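CRISPR-associated endonuclease Cas12b (Alicyclobacillus acidoterrestris, PDB 5U31) uses a guide RNA to find DNA targets beside a protospacer adjacent motif and cleaves them with a metal-dependent RuvC nuclease domain. Local coordinates at residues V1012-L1017 with N1028-T1033; I998-D1003 with G1089-Q1094; L44-L49 with E68-L73; G58-D63 with K376-F381. The protein carries 3 engineered substitutions. All blocks are in the same frame, centred on the assembly; numbering follows the deposited sequence.

Contact 1 of 4, residues V1012-L1017 with N1028-T1033; sequences VLIPRL and NKVFYT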
# COMPACT_ATOMS: atom_id res chain seq x y z
N VAL A 1012 -23.19 -25.69 27.61
CA VAL A 1012 -23.61 -25.22 26.30
C VAL A 1012 -22.58 -24.22 25.79
O VAL A 1012 -21.69 -23.78 26.52
CB VAL A 1012 -25.01 -24.58 26.35
CG1 VAL A 1012 -26.08 -25.64 26.53
CG2 VAL A 1012 -25.08 -23.56 27.47
N LEU A 1013 -22.72 -23.86 24.52
CA LEU A 1013 -21.85 -22.88 23.89
C LEU A 1013 -22.55 -21.52 23.91
O LEU A 1013 -23.67 -21.39 23.41
CB LEU A 1013 -21.51 -23.28 22.46
CG LEU A 1013 -20.38 -24.29 22.31
CD1 LEU A 1013 -19.93 -24.34 20.86
CD2 LEU A 1013 -19.22 -23.92 23.20
N ILE A 1014 -21.90 -20.53 24.50
CA ILE A 1014 -22.44 -19.18 24.59
C ILE A 1014 -21.79 -18.34 23.49
O ILE A 1014 -20.58 -18.06 23.57
CB ILE A 1014 -22.19 -18.56 25.97
CG1 ILE A 1014 -22.86 -19.41 27.05
CG2 ILE A 1014 -22.72 -17.13 26.01
CD1 ILE A 1014 -22.60 -18.93 28.45
N PRO A 1015 -22.53 -17.92 22.47
CA PRO A 1015 -21.91 -17.20 21.35
C PRO A 1015 -21.43 -15.82 21.77
O PRO A 1015 -22.10 -15.11 22.51
CB PRO A 1015 -23.04 -17.10 20.32
CG PRO A 1015 -24.29 -17.13 21.16
CD PRO A 1015 -23.98 -18.08 22.29
N ARG A 1016 -20.24 -15.46 21.28
CA ARG A 1016 -19.70 -14.13 21.51
C ARG A 1016 -20.50 -13.10 20.73
O ARG A 1016 -20.74 -13.26 19.53
CB ARG A 1016 -18.23 -14.08 21.11
CG ARG A 1016 -17.34 -15.00 21.94
CD ARG A 1016 -15.86 -14.77 21.65
NE ARG A 1016 -15.00 -15.64 22.45
CZ ARG A 1016 -13.68 -15.71 22.32
NH1 ARG A 1016 -13.07 -14.94 21.43
NH2 ARG A 1016 -12.97 -16.53 23.08
N LEU A 1017 -20.92 -12.04 21.42
CA LEU A 1017 -21.72 -10.98 20.82
C LEU A 1017 -20.79 -9.95 20.21
O LEU A 1017 -20.22 -9.11 20.91
CB LEU A 1017 -22.65 -10.36 21.85
CG LEU A 1017 -24.05 -10.99 22.02
CD1 LEU A 1017 -24.01 -12.51 21.93
CD2 LEU A 1017 -24.68 -10.54 23.33
N ASN A 1028 -30.06 -13.97 23.02
CA ASN A 1028 -30.95 -14.77 23.85
C ASN A 1028 -30.86 -16.27 23.56
O ASN A 1028 -31.73 -17.02 24.02
CB ASN A 1028 -32.39 -14.30 23.66
CG ASN A 1028 -32.80 -14.20 22.20
OD1 ASN A 1028 -31.98 -13.88 21.34
ND2 ASN A 1028 -34.07 -14.47 21.92
N LYS A 1029 -29.84 -16.72 22.83
CA LYS A 1029 -29.78 -18.09 22.35
C LYS A 1029 -28.46 -18.74 22.75
O LYS A 1029 -27.45 -18.06 22.96
CB LYS A 1029 -29.96 -18.15 20.83
CG LYS A 1029 -31.14 -17.32 20.33
CD LYS A 1029 -32.10 -18.15 19.49
CE LYS A 1029 -31.43 -18.61 18.20
NZ LYS A 1029 -32.37 -19.40 17.36
N VAL A 1030 -28.48 -20.07 22.83
CA VAL A 1030 -27.34 -20.85 23.28
C VAL A 1030 -27.39 -22.20 22.58
O VAL A 1030 -28.45 -22.66 22.16
CB VAL A 1030 -27.35 -20.98 24.83
CG1 VAL A 1030 -27.80 -22.36 25.28
CG2 VAL A 1030 -26.00 -20.59 25.42
N PHE A 1031 -26.22 -22.84 22.43
CA PHE A 1031 -26.08 -24.03 21.60
C PHE A 1031 -25.70 -25.25 22.44
O PHE A 1031 -24.76 -25.18 23.24
CB PHE A 1031 -25.02 -23.83 20.51
CG PHE A 1031 -25.26 -22.64 19.64
CD1 PHE A 1031 -26.07 -22.74 18.53
CD2 PHE A 1031 -24.67 -21.43 19.93
CE1 PHE A 1031 -26.29 -21.65 17.72
CE2 PHE A 1031 -24.88 -20.33 19.12
CZ PHE A 1031 -25.70 -20.44 18.02
N TYR A 1032 -26.40 -26.36 22.23
CA TYR A 1032 -26.16 -27.60 22.96
C TYR A 1032 -25.78 -28.72 22.00
O TYR A 1032 -25.92 -28.60 20.78
CB TYR A 1032 -27.39 -28.01 23.79
CG TYR A 1032 -28.56 -28.49 22.96
CD1 TYR A 1032 -29.53 -27.61 22.51
CD2 TYR A 1032 -28.71 -29.84 22.65
CE1 TYR A 1032 -30.61 -28.04 21.76
CE2 TYR A 1032 -29.79 -30.28 21.90
CZ TYR A 1032 -30.73 -29.38 21.46
OH TYR A 1032 -31.80 -29.82 20.71
N THR A 1033 -25.30 -29.82 22.57
CA THR A 1033 -24.79 -30.94 21.79
C THR A 1033 -25.11 -32.25 22.48
O THR A 1033 -25.37 -32.30 23.69
CB THR A 1033 -23.28 -30.87 21.58
OG1 THR A 1033 -22.79 -29.60 22.02
CG2 THR A 1033 -22.93 -31.06 20.13

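Contact 2 of 4, residues I998-D1003 with G1089-Q1094; sequences IRLRCD and GNWTRQ. With nucleotides of chain E.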
# COMPACT_ATOMS: atom_id res chain seq x y z
N ILE A 998 -23.28 -17.59 9.26
CA ILE A 998 -22.49 -18.67 8.69
C ILE A 998 -21.44 -19.15 9.69
O ILE A 998 -21.12 -20.34 9.74
CB ILE A 998 -21.86 -18.21 7.36
CG1 ILE A 998 -22.50 -18.94 6.18
CG2 ILE A 998 -20.34 -18.39 7.34
CD1 ILE A 998 -21.85 -18.61 4.86
N ARG A 999 -20.93 -18.24 10.52
CA ARG A 999 -19.85 -18.56 11.45
C ARG A 999 -20.09 -17.87 12.79
O ARG A 999 -20.56 -16.73 12.83
CB ARG A 999 -18.49 -18.16 10.87
CG ARG A 999 -17.44 -17.81 11.91
CD ARG A 999 -16.04 -17.76 11.33
NE ARG A 999 -15.07 -17.35 12.35
CZ ARG A 999 -13.76 -17.49 12.24
NH1 ARG A 999 -13.24 -18.03 11.14
NH2 ARG A 999 -12.96 -17.09 13.22
N LEU A 1000 -19.77 -18.56 13.88
CA LEU A 1000 -20.04 -18.05 15.22
C LEU A 1000 -18.95 -18.51 16.17
O LEU A 1000 -18.61 -19.69 16.20
CB LEU A 1000 -21.41 -18.54 15.71
CG LEU A 1000 -22.37 -17.52 16.31
CD1 LEU A 1000 -22.42 -16.27 15.46
CD2 LEU A 1000 -23.76 -18.12 16.42
N ARG A 1001 -18.41 -17.57 16.95
CA ARG A 1001 -17.44 -17.88 18.00
C ARG A 1001 -18.17 -18.02 19.33
O ARG A 1001 -18.98 -17.17 19.70
CB ARG A 1001 -16.37 -16.81 18.11
CG ARG A 1001 -15.04 -17.23 17.53
CD ARG A 1001 -13.90 -17.00 18.50
NE ARG A 1001 -12.83 -17.95 18.24
CZ ARG A 1001 -11.96 -17.86 17.24
NH1 ARG A 1001 -12.03 -16.84 16.38
NH2 ARG A 1001 -11.03 -18.79 17.09
N CYS A 1002 -17.86 -19.09 20.06
CA CYS A 1002 -18.60 -19.41 21.27
C CYS A 1002 -17.64 -19.83 22.37
O CYS A 1002 -16.51 -20.27 22.12
CB CYS A 1002 -19.63 -20.51 21.01
SG CYS A 1002 -20.79 -20.08 19.71
N ASP A 1003 -18.11 -19.69 23.61
CA ASP A 1003 -17.39 -20.13 24.80
C ASP A 1003 -18.32 -20.99 25.63
O ASP A 1003 -19.53 -20.75 25.69
CB ASP A 1003 -16.89 -18.94 25.64
CG ASP A 1003 -16.08 -17.93 24.83
OD1 ASP A 1003 -16.68 -16.98 24.28
OD2 ASP A 1003 -14.84 -18.08 24.76
N GLY A 1089 -27.10 -28.40 7.11
CA GLY A 1089 -27.02 -27.01 7.50
C GLY A 1089 -27.09 -26.77 8.99
O GLY A 1089 -27.36 -25.64 9.40
N ASN A 1090 -26.86 -27.79 9.81
CA ASN A 1090 -26.78 -27.60 11.25
C ASN A 1090 -25.44 -26.96 11.63
O ASN A 1090 -24.46 -27.04 10.89
CB ASN A 1090 -26.94 -28.92 11.99
CG ASN A 1090 -28.37 -29.44 11.96
OD1 ASN A 1090 -29.27 -28.83 12.53
ND2 ASN A 1090 -28.57 -30.59 11.32
N TRP A 1091 -25.42 -26.31 12.79
CA TRP A 1091 -24.19 -25.73 13.31
C TRP A 1091 -23.19 -26.83 13.62
O TRP A 1091 -23.49 -27.74 14.41
CB TRP A 1091 -24.47 -24.89 14.55
CG TRP A 1091 -25.14 -23.61 14.25
CD1 TRP A 1091 -26.46 -23.32 14.40
CD2 TRP A 1091 -24.52 -22.43 13.74
NE1 TRP A 1091 -26.70 -22.02 14.01
CE2 TRP A 1091 -25.52 -21.45 13.60
CE3 TRP A 1091 -23.21 -22.10 13.38
CZ2 TRP A 1091 -25.26 -20.17 13.13
CZ3 TRP A 1091 -22.94 -20.83 12.91
CH2 TRP A 1091 -23.97 -19.88 12.79
N THR A 1092 -22.02 -26.76 13.01
CA THR A 1092 -21.00 -27.79 13.13
C THR A 1092 -19.69 -27.14 13.57
O THR A 1092 -19.40 -26.00 13.22
CB THR A 1092 -20.80 -28.54 11.79
OG1 THR A 1092 -22.07 -29.02 11.32
CG2 THR A 1092 -19.87 -29.73 11.96
N ARG A 1093 -18.92 -27.88 14.37
CA ARG A 1093 -17.60 -27.41 14.74
C ARG A 1093 -16.75 -27.21 13.49
O ARG A 1093 -16.83 -27.99 12.54
CB ARG A 1093 -16.92 -28.41 15.67
CG ARG A 1093 -16.45 -27.81 16.98
CD ARG A 1093 -15.04 -28.26 17.31
NE ARG A 1093 -14.86 -29.69 17.09
CZ ARG A 1093 -15.14 -30.63 17.99
NH1 ARG A 1093 -14.95 -31.91 17.70
NH2 ARG A 1093 -15.63 -30.28 19.17
N GLN A 1094 -15.92 -26.16 13.51
CA GLN A 1094 -15.21 -25.76 12.31
C GLN A 1094 -14.35 -26.89 11.75
O GLN A 1094 -14.32 -27.10 10.53
CB GLN A 1094 -14.34 -24.54 12.61
CG GLN A 1094 -13.42 -24.13 11.49
CD GLN A 1094 -12.64 -22.88 11.82
OE1 GLN A 1094 -12.64 -22.43 12.97
NE2 GLN A 1094 -11.98 -22.30 10.82
P DG E 2 -5.89 -23.23 7.67
OP1 DG E 2 -4.63 -22.72 8.27
OP2 DG E 2 -6.96 -23.73 8.57
O5' DG E 2 -6.48 -22.06 6.74
C5' DG E 2 -7.53 -22.34 5.79
C4' DG E 2 -8.69 -21.37 5.93
O4' DG E 2 -9.92 -22.04 5.60
C3' DG E 2 -8.92 -20.86 7.33
O3' DG E 2 -9.70 -19.69 7.29
C2' DG E 2 -9.69 -22.02 7.97
C1' DG E 2 -10.45 -22.63 6.78
N9 DG E 2 -10.30 -24.09 6.65
C8 DG E 2 -10.22 -24.80 5.47
N7 DG E 2 -10.09 -26.08 5.64
C5 DG E 2 -10.08 -26.25 7.02
C6 DG E 2 -9.95 -27.43 7.79
O6 DG E 2 -9.83 -28.61 7.39
N1 DG E 2 -9.99 -27.17 9.16
C2 DG E 2 -10.12 -25.91 9.71
N2 DG E 2 -10.13 -25.85 11.05
N3 DG E 2 -10.23 -24.80 9.00
C4 DG E 2 -10.20 -25.04 7.66

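Contact 3 of 4, residues L44-L49 with E68-L73; sequences LRQENL and ECKAEL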
# COMPACT_ATOMS: atom_id res chain seq x y z
N LEU A 44 10.66 30.22 17.83
CA LEU A 44 9.50 30.65 18.61
C LEU A 44 8.91 29.49 19.40
O LEU A 44 8.40 29.68 20.51
CB LEU A 44 8.43 31.24 17.69
CG LEU A 44 8.87 32.42 16.81
CD1 LEU A 44 7.75 32.82 15.87
CD2 LEU A 44 9.31 33.59 17.68
N ARG A 45 8.99 28.27 18.85
CA ARG A 45 8.44 27.09 19.50
C ARG A 45 9.16 26.78 20.81
O ARG A 45 8.54 26.30 21.76
CB ARG A 45 8.53 25.91 18.53
CG ARG A 45 8.06 24.59 19.06
CD ARG A 45 8.13 23.53 17.98
NE ARG A 45 7.81 22.21 18.50
CZ ARG A 45 8.73 21.34 18.92
NH1 ARG A 45 10.02 21.66 18.86
NH2 ARG A 45 8.36 20.16 19.39
N GLN A 46 10.46 27.09 20.87
CA GLN A 46 11.35 26.85 22.02
C GLN A 46 11.04 25.54 22.74
O GLN A 46 10.86 25.48 23.96
CB GLN A 46 11.33 28.04 22.99
CG GLN A 46 9.98 28.61 23.32
CD GLN A 46 10.05 30.09 23.60
OE1 GLN A 46 10.40 30.51 24.70
NE2 GLN A 46 9.71 30.90 22.60
N GLU A 47 11.00 24.47 21.96
CA GLU A 47 11.01 23.11 22.47
C GLU A 47 12.11 22.34 21.75
O GLU A 47 12.73 22.84 20.81
CB GLU A 47 9.65 22.42 22.27
CG GLU A 47 8.55 22.98 23.15
CD GLU A 47 7.18 22.41 22.82
OE1 GLU A 47 6.56 22.87 21.83
OE2 GLU A 47 6.73 21.49 23.54
N ASN A 48 12.36 21.12 22.21
CA ASN A 48 13.40 20.29 21.60
C ASN A 48 13.08 19.98 20.15
O ASN A 48 11.93 19.72 19.79
CB ASN A 48 13.58 18.99 22.38
CG ASN A 48 14.21 19.20 23.74
OD1 ASN A 48 14.79 20.25 24.01
ND2 ASN A 48 14.10 18.20 24.60
N LEU A 49 14.12 19.99 19.32
CA LEU A 49 14.07 19.53 17.94
C LEU A 49 14.86 18.24 17.83
O LEU A 49 15.98 18.16 18.34
CB LEU A 49 14.65 20.58 16.98
CG LEU A 49 13.85 21.82 16.57
CD1 LEU A 49 12.40 21.46 16.28
CD2 LEU A 49 13.92 22.90 17.62
N GLU A 68 18.82 25.64 24.05
CA GLU A 68 19.48 26.11 22.84
C GLU A 68 18.55 26.99 22.01
O GLU A 68 18.99 28.00 21.44
CB GLU A 68 19.97 24.92 22.00
CG GLU A 68 21.29 24.32 22.46
CD GLU A 68 21.68 23.08 21.66
OE1 GLU A 68 20.95 22.07 21.74
OE2 GLU A 68 22.71 23.13 20.95
N CYS A 69 17.27 26.63 21.93
CA CYS A 69 16.31 27.44 21.19
C CYS A 69 16.08 28.78 21.86
O CYS A 69 16.21 29.84 21.23
CB CYS A 69 14.98 26.70 21.05
SG CYS A 69 14.92 25.44 19.78
N LYS A 70 15.72 28.76 23.14
CA LYS A 70 15.45 30.00 23.86
C LYS A 70 16.65 30.92 23.82
O LYS A 70 16.51 32.13 23.58
CB LYS A 70 15.04 29.68 25.30
CG LYS A 70 13.94 28.65 25.38
CD LYS A 70 13.37 28.53 26.76
CE LYS A 70 12.25 27.50 26.77
NZ LYS A 70 11.54 27.48 28.07
N ALA A 71 17.85 30.37 24.04
CA ALA A 71 19.06 31.20 24.02
C ALA A 71 19.28 31.83 22.65
O ALA A 71 19.68 32.99 22.55
CB ALA A 71 20.27 30.36 24.42
N GLU A 72 19.02 31.07 21.58
CA GLU A 72 19.16 31.62 20.24
C GLU A 72 18.00 32.55 19.90
O GLU A 72 18.19 33.56 19.22
CB GLU A 72 19.25 30.49 19.22
CG GLU A 72 19.43 30.94 17.79
CD GLU A 72 19.51 29.77 16.84
OE1 GLU A 72 19.71 28.64 17.33
OE2 GLU A 72 19.38 29.97 15.61
N LEU A 73 16.80 32.21 20.37
CA LEU A 73 15.66 33.09 20.16
C LEU A 73 15.92 34.47 20.75
O LEU A 73 15.77 35.49 20.08
CB LEU A 73 14.40 32.47 20.77
CG LEU A 73 13.01 32.84 20.26
CD1 LEU A 73 12.11 33.14 21.44
CD2 LEU A 73 13.02 33.99 19.27

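Contact 4 of 4, residues G58-D63 with K376-F381; sequences GEQECD and KMFATF. With nucleotides of chain B.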
# COMPACT_ATOMS: atom_id res chain seq x y z
N GLY A 58 17.49 4.35 13.16
CA GLY A 58 16.52 3.80 14.09
C GLY A 58 16.06 4.82 15.10
O GLY A 58 14.99 5.41 14.96
N GLU A 59 16.87 5.05 16.13
CA GLU A 59 16.55 6.05 17.14
C GLU A 59 16.78 7.45 16.57
O GLU A 59 17.12 7.63 15.39
CB GLU A 59 17.37 5.81 18.40
CG GLU A 59 16.98 4.56 19.17
CD GLU A 59 17.88 4.30 20.36
OE1 GLU A 59 19.01 4.80 20.42
OE2 GLU A 59 17.39 3.52 21.32
N GLN A 60 16.58 8.45 17.42
CA GLN A 60 16.73 9.84 17.02
C GLN A 60 17.47 10.59 18.12
O GLN A 60 17.42 10.22 19.29
CB GLN A 60 15.36 10.48 16.74
CG GLN A 60 14.28 10.06 17.72
CD GLN A 60 12.88 10.45 17.27
OE1 GLN A 60 12.66 10.80 16.11
NE2 GLN A 60 11.92 10.38 18.20
N GLU A 61 18.17 11.65 17.72
CA GLU A 61 18.98 12.47 18.61
C GLU A 61 18.32 13.83 18.81
O GLU A 61 17.30 14.15 18.20
CB GLU A 61 20.39 12.62 18.05
CG GLU A 61 21.05 11.30 17.69
CD GLU A 61 22.37 11.49 16.97
OE1 GLU A 61 22.64 12.62 16.51
OE2 GLU A 61 23.13 10.51 16.87
N CYS A 62 18.93 14.65 19.66
CA CYS A 62 18.46 16.01 19.89
C CYS A 62 19.37 16.96 19.12
O CYS A 62 20.47 17.28 19.57
CB CYS A 62 18.43 16.34 21.38
SG CYS A 62 17.54 17.86 21.76
N ASP A 63 18.90 17.40 17.95
CA ASP A 63 19.67 18.35 17.15
C ASP A 63 19.82 19.68 17.88
O ASP A 63 20.90 20.29 17.86
CB ASP A 63 18.98 18.56 15.80
CG ASP A 63 19.66 19.60 14.95
OD1 ASP A 63 20.85 19.42 14.61
OD2 ASP A 63 19.00 20.61 14.60
N LYS A 376 9.04 5.86 18.37
CA LYS A 376 9.51 7.22 18.57
C LYS A 376 8.56 7.97 19.48
O LYS A 376 7.39 7.61 19.65
CB LYS A 376 9.66 7.93 17.22
CG LYS A 376 10.43 7.10 16.20
CD LYS A 376 10.75 7.84 14.93
CE LYS A 376 11.43 6.90 13.94
NZ LYS A 376 11.97 7.58 12.73
N MSE A 377 9.08 9.03 20.09
CA MSE A 377 8.27 9.86 20.97
C MSE A 377 8.08 11.24 20.36
O MSE A 377 7.28 12.04 20.84
CB MSE A 377 8.91 9.98 22.34
CG MSE A 377 9.01 8.67 23.10
SE MSE A 377 10.02 8.90 24.75
CE MSE A 377 11.72 8.09 24.21
N PHE A 378 8.83 11.51 19.29
CA PHE A 378 8.76 12.80 18.62
C PHE A 378 9.03 12.62 17.14
O PHE A 378 9.79 11.74 16.74
CB PHE A 378 9.77 13.80 19.21
CG PHE A 378 9.75 13.89 20.71
CD1 PHE A 378 8.83 14.71 21.34
CD2 PHE A 378 10.64 13.16 21.48
CE1 PHE A 378 8.81 14.81 22.72
CE2 PHE A 378 10.62 13.26 22.86
CZ PHE A 378 9.71 14.08 23.48
N ALA A 379 8.40 13.47 16.33
CA ALA A 379 8.57 13.42 14.89
C ALA A 379 9.81 14.22 14.49
O ALA A 379 9.92 15.40 14.84
CB ALA A 379 7.34 13.98 14.18
N THR A 380 10.73 13.58 13.77
CA THR A 380 11.96 14.26 13.37
C THR A 380 11.65 15.55 12.62
O THR A 380 10.63 15.67 11.93
CB THR A 380 12.83 13.35 12.50
OG1 THR A 380 12.14 13.07 11.27
CG2 THR A 380 13.11 12.05 13.21
N PHE A 381 12.52 16.54 12.80
CA PHE A 381 12.36 17.87 12.24
C PHE A 381 13.47 18.10 11.22
O PHE A 381 14.65 17.97 11.56
CB PHE A 381 12.41 18.93 13.35
CG PHE A 381 12.40 20.34 12.85
CD1 PHE A 381 11.22 20.95 12.47
CD2 PHE A 381 13.58 21.07 12.76
CE1 PHE A 381 11.20 22.25 12.01
CE2 PHE A 381 13.57 22.38 12.30
CZ PHE A 381 12.38 22.97 11.92
P C B 99 9.40 10.42 11.87
OP1 C B 99 10.19 10.77 13.07
OP2 C B 99 10.09 9.87 10.67
O5' C B 99 8.29 9.36 12.29
C5' C B 99 7.30 9.71 13.24
C4' C B 99 6.10 8.81 13.14
O4' C B 99 5.42 9.03 11.88
C3' C B 99 6.38 7.32 13.16
O3' C B 99 6.57 6.84 14.48
C2' C B 99 5.16 6.74 12.46
O2' C B 99 4.07 6.67 13.37
C1' C B 99 4.85 7.82 11.42
N1 C B 99 5.40 7.51 10.08
C2 C B 99 4.66 6.72 9.20
O2 C B 99 3.57 6.26 9.56
N3 C B 99 5.16 6.46 7.96
C4 C B 99 6.33 6.98 7.60
N4 C B 99 6.79 6.71 6.38
C5 C B 99 7.09 7.80 8.47
C6 C B 99 6.59 8.05 9.69
P C B 98 11.12 13.78 7.30
OP1 C B 98 12.28 13.96 8.20
OP2 C B 98 11.29 12.95 6.08
O5' C B 98 9.90 13.20 8.16
C5' C B 98 9.46 13.88 9.32
C4' C B 98 8.12 13.38 9.77
O4' C B 98 7.15 13.49 8.70
C3' C B 98 8.06 11.92 10.17
O3' C B 98 8.54 11.72 11.49
C2' C B 98 6.58 11.59 10.01
O2' C B 98 5.84 12.07 11.12
C1' C B 98 6.22 12.43 8.78
N1 C B 98 6.28 11.65 7.53
C2 C B 98 5.27 10.72 7.27
O2 C B 98 4.35 10.58 8.09
N3 C B 98 5.31 10.00 6.13
C4 C B 98 6.30 10.18 5.27
N4 C B 98 6.29 9.44 4.17
C5 C B 98 7.35 11.12 5.50
C6 C B 98 7.30 11.83 6.64
P G B 100 7.17 5.37 14.74
OP1 G B 100 7.32 5.19 16.21
OP2 G B 100 8.34 5.18 13.84
O5' G B 100 6.00 4.40 14.28
C5' G B 100 6.27 3.19 13.60
C4' G B 100 5.06 2.76 12.80
O4' G B 100 4.89 3.63 11.66
C3' G B 100 5.13 1.37 12.20
O3' G B 100 4.77 0.37 13.14
C2' G B 100 4.17 1.47 11.03
O2' G B 100 2.83 1.38 11.49
C1' G B 100 4.41 2.90 10.56
N9 G B 100 5.40 3.01 9.47
C8 G B 100 6.60 3.66 9.53
N7 G B 100 7.28 3.62 8.42
C5 G B 100 6.47 2.89 7.56
C6 G B 100 6.67 2.52 6.20
O6 G B 100 7.64 2.77 5.47
N1 G B 100 5.60 1.79 5.71
C2 G B 100 4.47 1.47 6.42
N2 G B 100 3.54 0.76 5.77
N3 G B 100 4.26 1.81 7.69
C4 G B 100 5.30 2.51 8.19

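Contact 1 of 4, residues V1012-L1017 with N1028-T1033
Phe1031, Val1030 and Val1012 make up most of the meeting between strand 1011-1015 and the short strand 1031-1032. Leu1013 and Phe1031 form the single antiparallel hydrogen-bonded pair, with their CA atoms 4.9 Å apart. Leu1013 N donates to Phe1031 O at 2.7 Å with an N-H...O angle of 171°, and Phe1031 N returns a bond to Leu1013 O at 3.1 Å and 164°; both donors lie in the plane of the carbonyl they meet. The CG of Phe1031 stands anti to its own carbonyl carbon (chi1 -55°), and the CE2 corner of the ring comes 3.8 Å from Pro1015 CG. The two side chains are oblique to each other, and Pro1015 CB lies at the ring edge, in its plane. The same ring meets Trp1091 edge-to-face and also touches Leu1000, Leu1078 and Tyr1039. Val1030 is turned to the other flank of the pairing: its CG1 meets Val1012 CG2 at 3.7 Å, the two branched chains crossing at about a right angle, while its CG2 touches Ile1014 CG1 at 3.7 Å. The other methyl of Val1012, CG1, rests 3.9 Å from Tyr1032 CB. Beyond the bridge the strands diverge, and Pro1015 CD lies 3.5 Å from Lys1029 O; the ammonium of Lys1029 is paired with Glu1041. These strands are the two outer members of a six-stranded antiparallel sheet in the Nuc-II domain. Since these outermost strands are bridged to each other, the sheet curls round on itself, consistent with a barrel-like closure; the join rests on two backbone bonds and apolar side chains.

Contact 2 of 4, residues I998-D1003 with G1089-Q1094
The interior of the curled antiparallel sheet of the Nuc-II domain is where Leu1000 meets Trp1091. Strands 999-1006 and 1091-1093 are not neighbours in that sheet, since strand 1076-1079 runs between them; accordingly the nearest CA atoms, of Arg999 and Trp1091, are 8.6 Å apart, and no hydrogen bond links the segments. Side chains bridge the gap. The CG of Trp1091 is anti to its carbonyl carbon (chi1 -74°), and the indole presents its six-membered ring to the other strand. Leu1000 CD2 sits over one face of the indole, displaced toward the rim, 4.0 Å from CH2, and Leu1000 CB approaches CZ3 at 3.9 Å. The carbonyl Ile998 O is 3.7 Å from Trp1091 CZ3, obliquely placed, while Arg999 N lies at the ring edge near its plane. Thr1092 OG1 donates to Asn1090 O at 3.1 Å, from 54° above the carbonyl plane. Arg1093 takes the N-cap position of helix 1094-1113, and Gln1094 follows in the first turn. With CG anti to the backbone N (chi1 172°) and the chain extended beyond it, Gln1094 lies beside guanine DG2 of chain E: its CG lies over N2 at 3.7 Å, out of the base plane, and its NE2 is 3.6 Å from N3, a van der Waals approach. An aromatic side chain reaching across an intervening strand to a leucine is consistent with a curled antiparallel sheet, from whose strand 1091-1093 helix 1094-1113 leads on.

Contact 3 of 4, residues L44-L49 with E68-L73
At the C-terminal end of helix 17-45, Gln46 and Leu44 pack against one side of helix 66-83 in the REC1 domain. Gln46 is the first residue to leave the helix, and its positive phi of 37° puts it in the left-handed region, where the chain breaks away. The CA of this residue faces Cys69 CB at 3.8 Å. Its side chain bends at chi2, and NE2 folds back to donate to Leu44 O at 2.8 Å; the acceptor lies close to the plane of the Gln46 amide, whereas the donor stands 43° above that of the Leu44 carbonyl. This bond satisfies a carbonyl of the last helical turn and fixes the amide beside Leu73, whose CD1 is 3.5 Å from NE2. Lys70 passes Gln46 at about a right angle, its CG 3.6 Å from Gln46 CB. Farther along the helices, Leu44 CD2 and Leu73 CD2 meet at 4.1 Å, the two chains again crossing nearly at right angles, with Ala100 of helix 93-107 touching both residues. The connection between the two helices is a beta hairpin, strands 49-52 and 60-64, so this contact brings together the chain on the two sides of that hairpin. Leu49, at its entry, places CD2 3.5 Å from Cys69 SG. The turn is held by its own Arg45: NH1 donates to Asn48 O at 2.9 Å, nearly straight (177°), with the oxygen in the guanidinium plane. Arg45 also pairs with Glu233 of helix 216-257, and Glu47 reaches Arg101 of helix 93-107 through a salt bridge from OE1.

Contact 4 of 4, residues G58-D63 with K376-F381
Gln60, on the second strand of the beta hairpin formed by strands 49-52 and 60-64, reaches across to Phe378 and Lys376 in the loop after helix 358-374; the loop also binds the phosphates of the guide RNA, chain B. One hydrogen bond joins the two protein segments. Gln60 NE2 donates to Phe378 O at 2.9 Å with an N-H...O angle of 145°; the oxygen lies near the plane of the Gln60 amide, and the donor is slightly tilted from the carbonyl plane. The CG of Gln60 sits between its own backbone N and carbonyl carbon, and from there the chain runs extended toward the loop. Van der Waals approaches flank this bond: Gln60 OE1 meets Thr380 CG2 at 3.2 Å, Lys376 CB is 3.5 Å from Gln60 NE2, and Lys376 CE comes 4.0 Å from Gly58 O. Gln60 NE2 lies at the edge of the Phe378 ring, near its plane, while the ring itself stacks on Tyr50 of the hairpin's first strand. Bonds to RNA involve three consecutive nucleotides. Lys376 N donates to OP1 of G100 of chain B at 2.8 Å (173°), and Thr380 N to OP1 of C99 of chain B at 2.9 Å (176°). Because both are backbone amides gripping phosphate oxygens, these bonds hold the backbone of the RNA and would not depend on base identity. Lys376 NZ is 3.6 Å from OP2 of C99 of chain B, probably adding electrostatic attraction. Thr380 OG1 makes a weak hydrogen bond of 3.2 Å to OP1 of C98 of chain B.

Overall arrangement
Along the chain the contacts fall into two groups, contacts 3 and 4 in the REC1 domain and contacts 1 and 2 in the Nuc-II domain. Centres within a group are about 10 Å (contacts 1 and 2) and 16 Å (3 and 4) apart, whereas those of different groups are separated by about 49 to 62 Å. Contacts 1 and 2 share one antiparallel sheet: strands 999-1006 and 1011-1015 are neighbours, and 1012-1033 falls between the two segments of contact 2. The segments of contacts 3 and 4 alternate along the sequence and meet where Leu49 packs on Phe381. One pair thus lies in the recognition lobe and the other in the nuclease lobe, which bind the guide RNA in the channel between them.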